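Peptide ABC transporter permease (Staphylococcus hominis, PDB 6EXS) probably transports peptides across the membrane as a POT-family member, and binds a thioalcohol-conjugated Cys-Gly dipeptide, a precursor of malodour in the human axilla. Local coordinates at residues L39-Y44 with V308-G313; I62-G67 with S443-N448; S378-G383 with Y463-G468. One frame throughout, in Å; residues are numbered along the deposited sequence.

Interaction 1 of 3, residues L39-Y44 with V308-G313; sequences LIFYMY and VLNIYG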
# COMPACT_ATOMS: atom_id res chain seq x y z
N LEU A 39 -8.34 -8.39 -9.82
CA LEU A 39 -7.25 -9.38 -9.89
C LEU A 39 -7.48 -10.65 -9.08
O LEU A 39 -7.25 -11.73 -9.63
CB LEU A 39 -5.88 -8.76 -9.54
CG LEU A 39 -4.66 -9.48 -10.14
CD1 LEU A 39 -4.55 -9.26 -11.65
CD2 LEU A 39 -3.37 -9.01 -9.48
N ILE A 40 -7.96 -10.55 -7.83
CA ILE A 40 -8.19 -11.73 -6.98
C ILE A 40 -9.21 -12.69 -7.61
O ILE A 40 -8.92 -13.88 -7.70
CB ILE A 40 -8.50 -11.37 -5.48
CG1 ILE A 40 -8.63 -12.65 -4.59
CG2 ILE A 40 -9.72 -10.43 -5.31
CD1 ILE A 40 -7.36 -13.47 -4.37
N PHE A 41 -10.35 -12.17 -8.11
CA PHE A 41 -11.39 -12.98 -8.74
C PHE A 41 -10.95 -13.51 -10.09
O PHE A 41 -11.16 -14.70 -10.35
CB PHE A 41 -12.71 -12.21 -8.82
CG PHE A 41 -13.09 -11.65 -7.48
CD1 PHE A 41 -13.42 -12.50 -6.42
CD2 PHE A 41 -13.03 -10.28 -7.23
CE1 PHE A 41 -13.70 -11.99 -5.16
CE2 PHE A 41 -13.34 -9.77 -5.98
CZ PHE A 41 -13.65 -10.63 -4.94
N TYR A 42 -10.29 -12.68 -10.90
CA TYR A 42 -9.75 -13.07 -12.20
C TYR A 42 -8.79 -14.27 -12.06
O TYR A 42 -8.83 -15.17 -12.89
CB TYR A 42 -9.02 -11.88 -12.85
CG TYR A 42 -8.32 -12.21 -14.15
CD1 TYR A 42 -9.03 -12.72 -15.23
CD2 TYR A 42 -6.97 -11.95 -14.32
CE1 TYR A 42 -8.41 -12.98 -16.45
CE2 TYR A 42 -6.33 -12.20 -15.53
CZ TYR A 42 -7.05 -12.72 -16.60
OH TYR A 42 -6.44 -12.97 -17.80
N MET A 43 -7.95 -14.29 -11.00
CA MET A 43 -7.01 -15.39 -10.75
C MET A 43 -7.66 -16.72 -10.34
O MET A 43 -7.37 -17.74 -10.97
CB MET A 43 -5.96 -14.97 -9.72
CG MET A 43 -4.98 -13.96 -10.25
SD MET A 43 -3.58 -13.70 -9.15
CE MET A 43 -4.32 -12.66 -7.92
N TYR A 44 -8.51 -16.75 -9.27
CA TYR A 44 -9.06 -18.02 -8.80
C TYR A 44 -10.38 -18.43 -9.47
O TYR A 44 -10.75 -19.61 -9.36
CB TYR A 44 -9.16 -18.09 -7.26
CG TYR A 44 -10.42 -17.51 -6.64
CD1 TYR A 44 -10.51 -16.16 -6.35
CD2 TYR A 44 -11.47 -18.34 -6.24
CE1 TYR A 44 -11.65 -15.63 -5.75
CE2 TYR A 44 -12.60 -17.82 -5.61
CZ TYR A 44 -12.69 -16.46 -5.38
OH TYR A 44 -13.79 -15.91 -4.78
N VAL A 308 -8.50 -12.13 1.70
CA VAL A 308 -9.01 -13.11 2.68
C VAL A 308 -10.47 -12.83 3.09
O VAL A 308 -11.33 -13.71 2.95
CB VAL A 308 -8.05 -13.24 3.90
CG1 VAL A 308 -8.63 -14.14 4.99
CG2 VAL A 308 -6.66 -13.73 3.48
N LEU A 309 -10.75 -11.62 3.63
CA LEU A 309 -12.08 -11.25 4.12
C LEU A 309 -13.17 -11.18 3.03
O LEU A 309 -14.31 -11.58 3.29
CB LEU A 309 -12.01 -9.93 4.92
CG LEU A 309 -13.15 -9.64 5.92
CD1 LEU A 309 -13.35 -10.80 6.92
CD2 LEU A 309 -12.91 -8.32 6.65
N ASN A 310 -12.79 -10.73 1.81
CA ASN A 310 -13.68 -10.63 0.64
C ASN A 310 -14.13 -12.01 0.06
O ASN A 310 -15.30 -12.15 -0.30
CB ASN A 310 -13.06 -9.74 -0.45
CG ASN A 310 -11.65 -10.08 -0.87
OD1 ASN A 310 -10.91 -10.78 -0.19
ND2 ASN A 310 -11.24 -9.55 -2.02
N ILE A 311 -13.19 -12.99 -0.05
CA ILE A 311 -13.48 -14.36 -0.52
C ILE A 311 -14.37 -15.05 0.52
O ILE A 311 -15.29 -15.78 0.14
CB ILE A 311 -12.20 -15.18 -0.84
CG1 ILE A 311 -11.32 -14.51 -1.92
CG2 ILE A 311 -12.56 -16.62 -1.24
CD1 ILE A 311 -9.99 -15.27 -2.22
N TYR A 312 -14.10 -14.81 1.82
CA TYR A 312 -14.90 -15.35 2.94
C TYR A 312 -16.32 -14.80 2.87
O TYR A 312 -17.26 -15.55 3.06
CB TYR A 312 -14.25 -15.02 4.29
CG TYR A 312 -14.95 -15.65 5.48
CD1 TYR A 312 -14.87 -17.03 5.70
CD2 TYR A 312 -15.65 -14.88 6.40
CE1 TYR A 312 -15.48 -17.61 6.82
CE2 TYR A 312 -16.28 -15.46 7.50
CZ TYR A 312 -16.18 -16.83 7.71
OH TYR A 312 -16.79 -17.39 8.80
N GLY A 313 -16.46 -13.51 2.57
CA GLY A 313 -17.76 -12.87 2.41
C GLY A 313 -18.51 -13.45 1.23
O GLY A 313 -19.68 -13.82 1.37
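Ile311 holds CG1 anti to its carbonyl carbon (chi1 -59°), and CD1 then continues in the extended position (chi2 177°). This arm reaches Ile40 and Tyr44. Its CD1 lies 3.8 Å from Ile40 CG1 and equally close to Ile40 CD1. The Tyr44 side chain runs past Ile311 in the opposite direction. Tyr44 CE1 comes within 3.9 Å of Ile311 CD1, and Tyr44 OH lies 3.8 Å from Ile311 CG2. The carbon contacts are apolar; the phenol oxygen rests beside the CG2 methyl. Next to them, the Asn310 side chain crosses Ile40 and Phe41 obliquely. Its ND2 is 3.7 Å from Ile40 CG2 and 3.9 Å from Phe41 CZ. The amide and the Phe41 ring are tilted 67° apart. Asn310 ND2 makes a weak hydrogen bond to Ser306 O, in the residues before the helix. Asn310 also touches Phe335 and Tyr403, two residues of the peptide pocket. The backbones stay well apart, with local helix axes 11.6 Å from each other, so side-chain ends make the contact. The end of the first long helix, 16-44, meets helix 309-316 here, joining the two halves of the major facilitator superfamily fold near the peptide pocket, probably on its extracellular side.

Interaction 2 of 3, residues I62-G67 with S443-N448; sequences IMSVYG and SAQAIN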
# COMPACT_ATOMS: atom_id res chain seq x y z
N ILE A 62 -0.27 -14.47 -4.05
CA ILE A 62 0.11 -13.53 -5.12
C ILE A 62 -0.30 -12.07 -4.76
O ILE A 62 0.53 -11.17 -4.86
CB ILE A 62 -0.41 -13.99 -6.51
CG1 ILE A 62 0.34 -15.26 -7.00
CG2 ILE A 62 -0.32 -12.85 -7.56
CD1 ILE A 62 -0.37 -16.14 -8.04
N MET A 63 -1.56 -11.86 -4.32
CA MET A 63 -2.11 -10.56 -3.91
C MET A 63 -1.22 -9.83 -2.87
O MET A 63 -0.91 -8.64 -3.05
CB MET A 63 -3.55 -10.69 -3.40
CG MET A 63 -4.56 -10.99 -4.49
SD MET A 63 -4.77 -9.68 -5.73
CE MET A 63 -5.87 -8.58 -4.85
N SER A 64 -0.78 -10.57 -1.83
CA SER A 64 0.05 -10.07 -0.74
C SER A 64 1.49 -9.81 -1.16
O SER A 64 2.03 -8.75 -0.85
CB SER A 64 -0.01 -11.02 0.45
OG SER A 64 -1.28 -10.93 1.06
N VAL A 65 2.11 -10.76 -1.88
CA VAL A 65 3.48 -10.67 -2.39
C VAL A 65 3.59 -9.49 -3.37
O VAL A 65 4.54 -8.70 -3.29
CB VAL A 65 3.98 -12.03 -2.96
CG1 VAL A 65 5.31 -11.89 -3.69
CG2 VAL A 65 4.08 -13.08 -1.86
N TYR A 66 2.57 -9.33 -4.23
CA TYR A 66 2.44 -8.24 -5.19
C TYR A 66 2.41 -6.88 -4.44
O TYR A 66 3.18 -5.99 -4.79
CB TYR A 66 1.17 -8.47 -6.02
CG TYR A 66 0.93 -7.57 -7.22
CD1 TYR A 66 1.94 -6.74 -7.72
CD2 TYR A 66 -0.30 -7.55 -7.86
CE1 TYR A 66 1.71 -5.91 -8.81
CE2 TYR A 66 -0.53 -6.73 -8.96
CZ TYR A 66 0.48 -5.92 -9.43
OH TYR A 66 0.24 -5.14 -10.54
N GLY A 67 1.57 -6.78 -3.41
CA GLY A 67 1.42 -5.60 -2.55
C GLY A 67 2.71 -5.27 -1.81
O GLY A 67 3.10 -4.11 -1.77
N SER A 443 6.51 -5.24 4.96
CA SER A 443 6.78 -6.43 5.77
C SER A 443 5.50 -7.19 6.13
O SER A 443 5.51 -8.42 6.06
CB SER A 443 7.54 -6.07 7.04
OG SER A 443 8.79 -5.51 6.68
N ALA A 444 4.41 -6.47 6.52
CA ALA A 444 3.12 -7.10 6.85
C ALA A 444 2.58 -7.89 5.66
O ALA A 444 2.15 -9.02 5.84
CB ALA A 444 2.12 -6.06 7.29
N GLN A 445 2.65 -7.31 4.44
CA GLN A 445 2.23 -7.95 3.19
C GLN A 445 3.14 -9.14 2.81
O GLN A 445 2.65 -10.12 2.23
CB GLN A 445 2.16 -6.92 2.05
CG GLN A 445 0.88 -6.08 2.03
CD GLN A 445 -0.30 -6.83 1.44
OE1 GLN A 445 -0.77 -7.85 1.98
NE2 GLN A 445 -0.84 -6.32 0.34
N ALA A 446 4.45 -9.06 3.18
CA ALA A 446 5.45 -10.12 2.97
C ALA A 446 5.15 -11.33 3.85
O ALA A 446 5.29 -12.45 3.38
CB ALA A 446 6.85 -9.59 3.26
N ILE A 447 4.73 -11.10 5.12
CA ILE A 447 4.34 -12.17 6.05
C ILE A 447 3.01 -12.78 5.54
O ILE A 447 2.86 -14.00 5.51
CB ILE A 447 4.24 -11.67 7.54
CG1 ILE A 447 5.50 -10.89 8.03
CG2 ILE A 447 3.89 -12.80 8.50
CD1 ILE A 447 6.89 -11.50 7.85
N ASN A 448 2.06 -11.91 5.12
CA ASN A 448 0.75 -12.30 4.59
C ASN A 448 0.80 -13.33 3.45
O ASN A 448 -0.05 -14.22 3.42
CB ASN A 448 -0.06 -11.07 4.16
CG ASN A 448 -0.69 -10.33 5.30
OD1 ASN A 448 -0.74 -10.82 6.43
ND2 ASN A 448 -1.18 -9.12 5.02
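Gln445 lies across Ser64 and Gly67, where helices 56-72 and 430-451 pack antiparallel in the major facilitator superfamily fold. The local axes are 7.5 Å apart, and their directions differ by 154°. Ser64 and Gly67 are small, which allows this close approach, and the glutamine side chain fills the groove beside them.

The Gln445 chain can be followed outward. CB sits 3.4 Å from the backbone Ser64 O. CG is anti to its own carbonyl carbon and lies a little farther from the same oxygen. The chain then bends at chi2 (-79°). This keeps CD over the neighbouring helix, 3.8 Å from Ser64 O. At the tip the two amide atoms part. NE2 packs against the backbone of Gly67, 3.7 Å from its CA, where a side chain would point toward the glutamine. OE1 turns to Ser64 and accepts a weak hydrogen bond from OG at 3.3 Å. It accepts a second weak one from Asn448 ND2, also at 3.3 Å but nearly straight (174°). OE1 thus has two weak donors, one from each helix.

Neighbours complete the polar network. Asn448 OD1 is hydrogen-bonded to Ser300 OG and Gln304 NE2. Ser64 OG is also weakly bonded to Asn307 ND2. The cluster thus ties helix 56-72 to helix 430-451 and to the end of helix 279-302 and the residues after it. Asn448 CB lies 3.3 Å from Ser64 OG.

Interaction 3 of 3, residues S378-G383 with Y463-G468; sequences SYILIG and YFIFLG. With OLC ((2R)-2,3-dihydroxypropyl (9Z)-octadec-9-enoate), chain F.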
# COMPACT_ATOMS: atom_id res chain seq x y z
N SER A 378 -11.61 -6.78 14.94
CA SER A 378 -12.34 -6.96 13.69
C SER A 378 -12.23 -8.42 13.21
O SER A 378 -13.16 -8.92 12.58
CB SER A 378 -11.85 -5.97 12.63
OG SER A 378 -10.63 -6.35 12.01
N TYR A 379 -11.10 -9.09 13.54
CA TYR A 379 -10.87 -10.52 13.24
C TYR A 379 -11.52 -11.45 14.29
O TYR A 379 -12.01 -12.50 13.92
CB TYR A 379 -9.37 -10.82 13.02
CG TYR A 379 -8.99 -10.94 11.56
CD1 TYR A 379 -9.66 -10.21 10.57
CD2 TYR A 379 -7.93 -11.75 11.16
CE1 TYR A 379 -9.31 -10.31 9.23
CE2 TYR A 379 -7.56 -11.85 9.81
CZ TYR A 379 -8.26 -11.13 8.85
OH TYR A 379 -7.93 -11.24 7.53
N ILE A 380 -11.59 -11.02 15.57
CA ILE A 380 -12.30 -11.75 16.63
C ILE A 380 -13.81 -11.70 16.31
O ILE A 380 -14.50 -12.71 16.46
CB ILE A 380 -11.97 -11.20 18.06
CG1 ILE A 380 -10.49 -11.46 18.47
CG2 ILE A 380 -12.95 -11.69 19.13
CD1 ILE A 380 -9.99 -12.93 18.54
N LEU A 381 -14.31 -10.54 15.82
CA LEU A 381 -15.71 -10.34 15.42
C LEU A 381 -16.11 -11.35 14.33
O LEU A 381 -17.01 -12.15 14.59
CB LEU A 381 -15.97 -8.87 14.98
CG LEU A 381 -17.37 -8.40 14.47
CD1 LEU A 381 -17.60 -8.70 12.98
CD2 LEU A 381 -18.51 -8.84 15.36
N ILE A 382 -15.43 -11.34 13.15
CA ILE A 382 -15.75 -12.23 12.03
C ILE A 382 -15.54 -13.73 12.41
O ILE A 382 -16.39 -14.56 12.08
CB ILE A 382 -15.06 -11.81 10.70
CG1 ILE A 382 -15.71 -12.50 9.47
CG2 ILE A 382 -13.54 -11.98 10.72
CD1 ILE A 382 -17.18 -12.11 9.15
N GLY A 383 -14.48 -14.01 13.17
CA GLY A 383 -14.18 -15.34 13.68
C GLY A 383 -15.29 -15.88 14.55
O GLY A 383 -15.68 -17.04 14.41
N TYR A 463 -8.49 -19.45 12.07
CA TYR A 463 -7.47 -18.53 11.53
C TYR A 463 -7.77 -17.07 11.94
O TYR A 463 -6.87 -16.39 12.41
CB TYR A 463 -7.37 -18.70 10.00
CG TYR A 463 -6.52 -17.67 9.28
CD1 TYR A 463 -7.09 -16.50 8.78
CD2 TYR A 463 -5.17 -17.91 9.02
CE1 TYR A 463 -6.32 -15.56 8.08
CE2 TYR A 463 -4.41 -16.99 8.29
CZ TYR A 463 -4.98 -15.82 7.84
OH TYR A 463 -4.24 -14.90 7.14
N PHE A 464 -9.03 -16.61 11.80
CA PHE A 464 -9.45 -15.26 12.19
C PHE A 464 -9.31 -15.05 13.71
O PHE A 464 -8.85 -13.99 14.13
CB PHE A 464 -10.91 -14.97 11.77
CG PHE A 464 -11.17 -14.78 10.29
CD1 PHE A 464 -10.49 -13.82 9.56
CD2 PHE A 464 -12.18 -15.49 9.65
CE1 PHE A 464 -10.75 -13.63 8.20
CE2 PHE A 464 -12.46 -15.29 8.30
CZ PHE A 464 -11.73 -14.37 7.58
N ILE A 465 -9.67 -16.07 14.52
CA ILE A 465 -9.57 -16.01 15.98
C ILE A 465 -8.10 -16.01 16.41
O ILE A 465 -7.72 -15.16 17.23
CB ILE A 465 -10.44 -17.10 16.69
CG1 ILE A 465 -11.93 -16.94 16.31
CG2 ILE A 465 -10.28 -17.04 18.23
CD1 ILE A 465 -12.77 -18.22 16.40
N PHE A 466 -7.26 -16.91 15.84
CA PHE A 466 -5.83 -17.01 16.15
C PHE A 466 -5.06 -15.71 15.83
O PHE A 466 -4.31 -15.23 16.68
CB PHE A 466 -5.19 -18.25 15.47
CG PHE A 466 -3.68 -18.29 15.44
CD1 PHE A 466 -2.95 -18.52 16.60
CD2 PHE A 466 -2.99 -18.13 14.24
CE1 PHE A 466 -1.55 -18.56 16.57
CE2 PHE A 466 -1.59 -18.18 14.21
CZ PHE A 466 -0.88 -18.40 15.37
N LEU A 467 -5.29 -15.14 14.63
CA LEU A 467 -4.67 -13.90 14.15
C LEU A 467 -5.16 -12.69 14.94
O LEU A 467 -4.36 -11.82 15.26
CB LEU A 467 -4.92 -13.70 12.65
CG LEU A 467 -3.77 -14.09 11.72
CD1 LEU A 467 -3.69 -15.59 11.54
CD2 LEU A 467 -3.92 -13.41 10.39
N GLY A 468 -6.47 -12.67 15.25
CA GLY A 468 -7.11 -11.63 16.04
C GLY A 468 -6.55 -11.53 17.45
O GLY A 468 -6.21 -10.43 17.89
C18 OLC F . -14.98 2.47 18.02
C10 OLC F . -15.63 -7.63 19.03
C9 OLC F . -16.30 -8.77 18.90
C17 OLC F . -14.95 1.23 18.89
C11 OLC F . -16.17 -6.29 19.45
C8 OLC F . -17.78 -9.00 19.12
C24 OLC F . -26.97 -17.70 15.92
C16 OLC F . -15.36 -0.05 18.17
C12 OLC F . -15.67 -5.13 18.59
C7 OLC F . -18.24 -10.39 18.72
C15 OLC F . -15.41 -1.26 19.08
C13 OLC F . -15.81 -3.77 19.26
C6 OLC F . -19.75 -10.56 18.71
C14 OLC F . -15.48 -2.60 18.36
C5 OLC F . -20.23 -11.99 18.46
C4 OLC F . -20.46 -12.33 16.99
C3 OLC F . -21.89 -12.73 16.66
C2 OLC F . -22.14 -14.24 16.70
C21 OLC F . -24.78 -16.54 15.48
C1 OLC F . -23.46 -14.64 16.11
C22 OLC F . -25.61 -17.31 16.48
O19 OLC F . -24.26 -13.88 15.62
O25 OLC F . -26.86 -18.68 14.89
O23 OLC F . -24.90 -18.47 16.92
O20 OLC F . -23.65 -15.97 16.18
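Tyr379 and Phe464 form the centre of a tight antiparallel helix pair, 364-389 with 460-479, in the major facilitator superfamily fold. The local axes run 7.6 Å apart at 157°. Tyr379 is a knob in the hole made by Tyr463, Phe464, Leu467 and Gly468.

The two rings make a T-shaped (edge-to-face) pair. Phe464 CG is anti to its carbonyl carbon (chi1 -71°), toward Tyr379 and Ile382. The edge of Phe464 points at the Tyr379 face, with planes at 82° and centroids 4.7 Å apart. Phe464 CD1 stands over the centre of the tyrosine ring, 3.5 Å from its CE2. Leu467 CB meets the rim of that ring near its plane. Phe464 in turn presents one face to Ile382, whose CG2 makes a CH-pi contact 3.8 Å from the ring centroid.

Two glycines let the backbones close in. Gly383 CA lies 3.8 Å from Phe464 CB, and Gly468 CA lies 3.9 Å from Tyr379 CB. At both, the bare CA faces the partner helix.

The hydroxyls of Tyr379 and Tyr463 both hydrogen-bond to Gln304 OE1, which fixes the polar ends of these buried rings. Tyr312 adds another edge-to-face contact to Phe464. The outer side of helix 364-389 meets a bound monoolein, where Leu381 CD2 lies 3.7 Å from lipid atom C7. On the helix-helix side, Ile380 CD1 packs 3.4 Å from the backbone Ile465 O.

In the fold
The three contacts lie around one bound conjugated peptide. The side chains of Asn310, Gln445 and Tyr379 come within about 6, 7 and 7 Å of it. Interactions 1 and 2 have centres 15 Å apart and touch through the successive helices 16-44 and 56-72, where Met43 CE lies 3.7 Å from Met63 SD. Interactions 1 and 3 have centres 18 Å apart and meet where Tyr312 CD2 packs 3.7 Å from Phe464 CE2. Interactions 2 and 3 do not touch; their nearest atoms are about 5 Å apart. Gln304 bridges them through the two ends of its amide.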